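Local coordinates for protein Endonuclease/exonuclease/phosphatase (Beutenbergia cavernae DSM 12333, PDB 4RUW) that is of unknown function but belongs to the endonuclease/exonuclease/phosphatase family, joining a DNase I-like domain to an Ig-like domain and carrying a bound zinc ion, at residues 259-264 and 349-353; 339-343 and 419-423. All coordinates share one frame; numbering follows the deposited sequence.

Interaction 1 of 2, residues 259-264 and 349-353; sequences AEDHLA and GWAQL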
# COMPACT_ATOMS: atom_id res chain seq x y z
N ALA A 259 -8.87 -3.75 -4.04
CA ALA A 259 -8.74 -4.64 -5.19
C ALA A 259 -9.76 -4.28 -6.27
O ALA A 259 -9.43 -4.29 -7.46
CB ALA A 259 -8.89 -6.09 -4.75
N GLU A 260 -11.09 -3.94 -5.88
CA GLU A 260 -12.15 -3.54 -6.82
C GLU A 260 -11.75 -2.33 -7.62
O GLU A 260 -12.19 -2.15 -8.76
CB GLU A 260 -13.44 -3.15 -6.08
CG GLU A 260 -14.19 -4.23 -5.33
CD GLU A 260 -15.40 -3.67 -4.59
OE1 GLU A 260 -15.53 -2.43 -4.51
OE2 GLU A 260 -16.23 -4.46 -4.11
N ASP A 261 -10.86 -1.49 -7.01
CA ASP A 261 -10.42 -0.27 -7.67
C ASP A 261 -9.17 -0.45 -8.52
O ASP A 261 -8.53 0.54 -8.91
CB ASP A 261 -10.24 0.84 -6.65
CG ASP A 261 -11.54 1.57 -6.37
OD1 ASP A 261 -12.59 1.12 -6.88
OD2 ASP A 261 -11.51 2.59 -5.66
N HIS A 262 -8.83 -1.70 -8.80
CA HIS A 262 -7.78 -2.06 -9.76
C HIS A 262 -6.39 -1.81 -9.21
O HIS A 262 -5.45 -1.63 -9.98
CB HIS A 262 -7.94 -1.34 -11.10
CG HIS A 262 -9.34 -1.35 -11.62
ND1 HIS A 262 -9.94 -2.49 -12.12
CD2 HIS A 262 -10.26 -0.37 -11.70
CE1 HIS A 262 -11.17 -2.20 -12.50
NE2 HIS A 262 -11.40 -0.92 -12.25
N LEU A 263 -6.25 -1.79 -7.89
CA LEU A 263 -4.94 -1.60 -7.29
C LEU A 263 -4.39 -2.94 -6.83
O LEU A 263 -5.11 -3.73 -6.23
CB LEU A 263 -5.04 -0.63 -6.11
CG LEU A 263 -5.28 0.82 -6.50
CD1 LEU A 263 -5.66 1.67 -5.31
CD2 LEU A 263 -4.01 1.39 -7.14
N ALA A 264 -3.10 -3.17 -7.09
CA ALA A 264 -2.43 -4.41 -6.69
C ALA A 264 -1.49 -4.11 -5.53
O ALA A 264 -0.75 -3.13 -5.56
CB ALA A 264 -1.64 -4.97 -7.86
N GLY A 349 -11.00 -12.97 -1.05
CA GLY A 349 -9.92 -12.77 -2.00
C GLY A 349 -10.43 -12.24 -3.31
O GLY A 349 -11.53 -11.67 -3.38
N TRP A 350 -9.66 -12.43 -4.37
CA TRP A 350 -10.01 -11.84 -5.65
C TRP A 350 -9.14 -12.37 -6.77
O TRP A 350 -8.10 -13.01 -6.54
CB TRP A 350 -9.84 -10.31 -5.60
CG TRP A 350 -8.48 -9.88 -5.13
CD1 TRP A 350 -7.32 -9.85 -5.86
CD2 TRP A 350 -8.13 -9.45 -3.81
NE1 TRP A 350 -6.28 -9.41 -5.08
CE2 TRP A 350 -6.74 -9.16 -3.81
CE3 TRP A 350 -8.85 -9.26 -2.63
CZ2 TRP A 350 -6.07 -8.70 -2.68
CZ3 TRP A 350 -8.18 -8.82 -1.50
CH2 TRP A 350 -6.80 -8.54 -1.53
N ALA A 351 -9.58 -12.08 -7.99
CA ALA A 351 -8.80 -12.28 -9.19
C ALA A 351 -8.75 -10.95 -9.94
O ALA A 351 -9.79 -10.31 -10.13
CB ALA A 351 -9.42 -13.35 -10.06
N GLN A 352 -7.56 -10.54 -10.35
CA GLN A 352 -7.38 -9.34 -11.16
C GLN A 352 -6.79 -9.73 -12.51
O GLN A 352 -5.71 -10.32 -12.57
CB GLN A 352 -6.46 -8.34 -10.46
CG GLN A 352 -7.03 -7.75 -9.18
CD GLN A 352 -6.07 -6.76 -8.53
OE1 GLN A 352 -4.86 -6.96 -8.54
NE2 GLN A 352 -6.62 -5.70 -7.94
N LEU A 353 -7.52 -9.40 -13.57
CA LEU A 353 -7.08 -9.68 -14.93
C LEU A 353 -6.64 -8.38 -15.58
O LEU A 353 -7.34 -7.36 -15.49
CB LEU A 353 -8.24 -10.30 -15.72
CG LEU A 353 -7.99 -10.56 -17.20
CD1 LEU A 353 -7.01 -11.70 -17.40
CD2 LEU A 353 -9.32 -10.86 -17.91

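Interaction 2 of 2, residues 339-343 and 419-423; sequences TVLAG and LEACL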
# COMPACT_ATOMS: atom_id res chain seq x y z
N THR A 339 -11.44 -6.78 -11.93
CA THR A 339 -11.37 -7.52 -10.68
C THR A 339 -12.67 -8.26 -10.46
O THR A 339 -13.76 -7.70 -10.63
CB THR A 339 -11.17 -6.58 -9.50
OG1 THR A 339 -9.92 -5.90 -9.66
CG2 THR A 339 -11.16 -7.34 -8.18
N VAL A 340 -12.57 -9.54 -10.12
CA VAL A 340 -13.73 -10.29 -9.65
C VAL A 340 -13.40 -10.78 -8.24
O VAL A 340 -12.41 -11.47 -8.03
CB VAL A 340 -14.08 -11.46 -10.59
CG1 VAL A 340 -15.31 -12.19 -10.07
CG2 VAL A 340 -14.32 -10.95 -12.01
N LEU A 341 -14.21 -10.37 -7.27
CA LEU A 341 -14.00 -10.77 -5.89
C LEU A 341 -14.44 -12.20 -5.68
O LEU A 341 -15.30 -12.71 -6.40
CB LEU A 341 -14.77 -9.85 -4.94
CG LEU A 341 -14.40 -8.37 -4.99
CD1 LEU A 341 -15.30 -7.58 -4.06
CD2 LEU A 341 -12.94 -8.18 -4.60
N ALA A 342 -13.84 -12.85 -4.68
CA ALA A 342 -14.12 -14.25 -4.39
C ALA A 342 -14.82 -14.42 -3.06
O ALA A 342 -14.60 -13.64 -2.12
CB ALA A 342 -12.82 -15.05 -4.40
N GLY A 343 -15.66 -15.45 -2.96
CA GLY A 343 -16.40 -15.74 -1.74
C GLY A 343 -17.82 -15.22 -1.81
O GLY A 343 -18.13 -14.35 -2.62
N LEU A 419 -14.70 -13.86 -16.87
CA LEU A 419 -13.78 -14.22 -15.81
C LEU A 419 -14.60 -14.69 -14.62
O LEU A 419 -15.54 -14.01 -14.20
CB LEU A 419 -12.93 -13.02 -15.42
CG LEU A 419 -11.94 -13.23 -14.26
CD1 LEU A 419 -10.94 -14.32 -14.62
CD2 LEU A 419 -11.22 -11.94 -13.90
N GLU A 420 -14.25 -15.87 -14.10
CA GLU A 420 -14.90 -16.45 -12.94
C GLU A 420 -13.90 -16.48 -11.78
O GLU A 420 -12.73 -16.79 -11.98
CB GLU A 420 -15.38 -17.87 -13.26
CG GLU A 420 -16.08 -18.59 -12.10
CD GLU A 420 -16.66 -19.94 -12.49
OE1 GLU A 420 -16.38 -20.43 -13.60
OE2 GLU A 420 -17.41 -20.52 -11.67
N ALA A 421 -14.37 -16.15 -10.58
CA ALA A 421 -13.57 -16.33 -9.38
C ALA A 421 -14.39 -17.15 -8.39
O ALA A 421 -15.54 -16.82 -8.10
CB ALA A 421 -13.19 -15.00 -8.77
N CYS A 422 -13.78 -18.21 -7.87
CA CYS A 422 -14.45 -19.12 -6.95
C CYS A 422 -13.69 -19.28 -5.65
O CYS A 422 -12.47 -19.14 -5.60
CB CYS A 422 -14.59 -20.50 -7.58
SG CYS A 422 -15.61 -20.57 -9.03
N LEU A 423 -14.43 -19.60 -4.59
CA LEU A 423 -13.84 -20.12 -3.38
C LEU A 423 -14.10 -21.62 -3.42
O LEU A 423 -15.25 -22.06 -3.52
CB LEU A 423 -14.47 -19.50 -2.14
CG LEU A 423 -13.85 -19.96 -0.82
CD1 LEU A 423 -12.39 -19.53 -0.71
CD2 LEU A 423 -14.66 -19.45 0.36
O HOH W 1 -16.71 -16.39 -5.46

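Interaction 1 of 2, residues 259-264 and 349-353
Gln352 reaches out from its strand and places its amide nitrogen between the carbonyl of Ala259, in the last turn of helix 251-260, and that of Leu263, in the loop that follows. The straighter bond runs from Gln352 NE2 to Leu263 O, 3.0 Å long with an N-H...O angle of 168°; the donor stands well above the carbonyl plane and off the lone pairs. The other, from Gln352 NE2 to Ala259 O at 3.2 Å, is more bent but meets that oxygen in its carbonyl plane, on a lone pair. Both acceptors lie in the plane of the Gln352 amide, one for each N-H. Ala259 O is itself shared: His262 N donates to it at 3.0 Å as the chain turns out of the helix, and Thr339 OG1 bonds to it as well. Gln352, stretched out from CG onward, reaches across to the other segment, and Ala264 CB packs 3.8 Å from Gln352 OE1. Two residues back, Trp350 holds CG between its backbone N and carbonyl carbon (chi1 53°), which turns one indole face to the helix. Ala259 CB sits over that face, 3.6 Å from Trp350 CD2 and 19° off the normal of the five-membered ring, a CH-pi contact. Leu341 and Cys366 also touch the Trp350 side chain. Joining the DNase I-like and Ig-like domains, the contact uses both N-H groups of a buried amide on separate carbonyls, which should fix the amide's rotation and tie the helix end and the loop after it to the strand.

Interaction 2 of 2, residues 339-343 and 419-423
Val340, Leu419 and Ala421 meet in an apolar contact between two strands of different sheets in the Ig-like domain: 334-342, at the edge of one sheet, and 418-424, inside the other. The segments run nearly parallel, 19° apart, with their axes approaching to 6.0 Å, yet no direct hydrogen bond joins them. The two methyls of Val340 divide the work. CG1, anti to the backbone N (chi1 -179°), lies alongside Ala421, with Val340 CG1 3.8 Å from Ala421 CB. The other branch points to Leu419, Val340 CG2 being 3.8 Å from Leu419 CD2, and the two side chains lie side by side, running opposite ways. This is the facing of two antiparallel sheets in a beta-sandwich, as expected of an Ig-like domain, and the close approach here is consistent with the small side chain of Ala421, whose CB lies 3.7 Å from Val340 O. Further along, Ala342 CB is a looser 4.4 Å from Ala421 CB, and the backbone of Gly343 passes Leu423, Gly343 CA lying 4.2 Å from Leu423 CB. A water bridges the two segments here, accepting from Gly343 N at 2.9 Å and donating to Ala421 O at the same distance. Arg434, on the strand next to 418-424, bonds through NH1 to both Leu341 O and Gly343 O, and Leu353 packs against Leu419.

Overall arrangement
From the N terminus, the chain first passes 259-264, where helix 251-260 ends in the DNase I-like domain, then runs through 84 residues before 349-353 closes interaction 1. Inside that loop lies 339-343, whose partner 419-423 comes only after 349-353 and closes interaction 2 after 75 residues, 36 of them strand, so the two contacts cross rather than nest. Strands 334-342 and 349-356 follow each other and are antiparallel neighbours in one sheet, bonded by Val340 N to Ala351 O. That sheet meets the end of helix 251-260 and the following loop in interaction 1 and the opposing sheet in interaction 2. The two contacts also touch where Glu260 packs on Leu341.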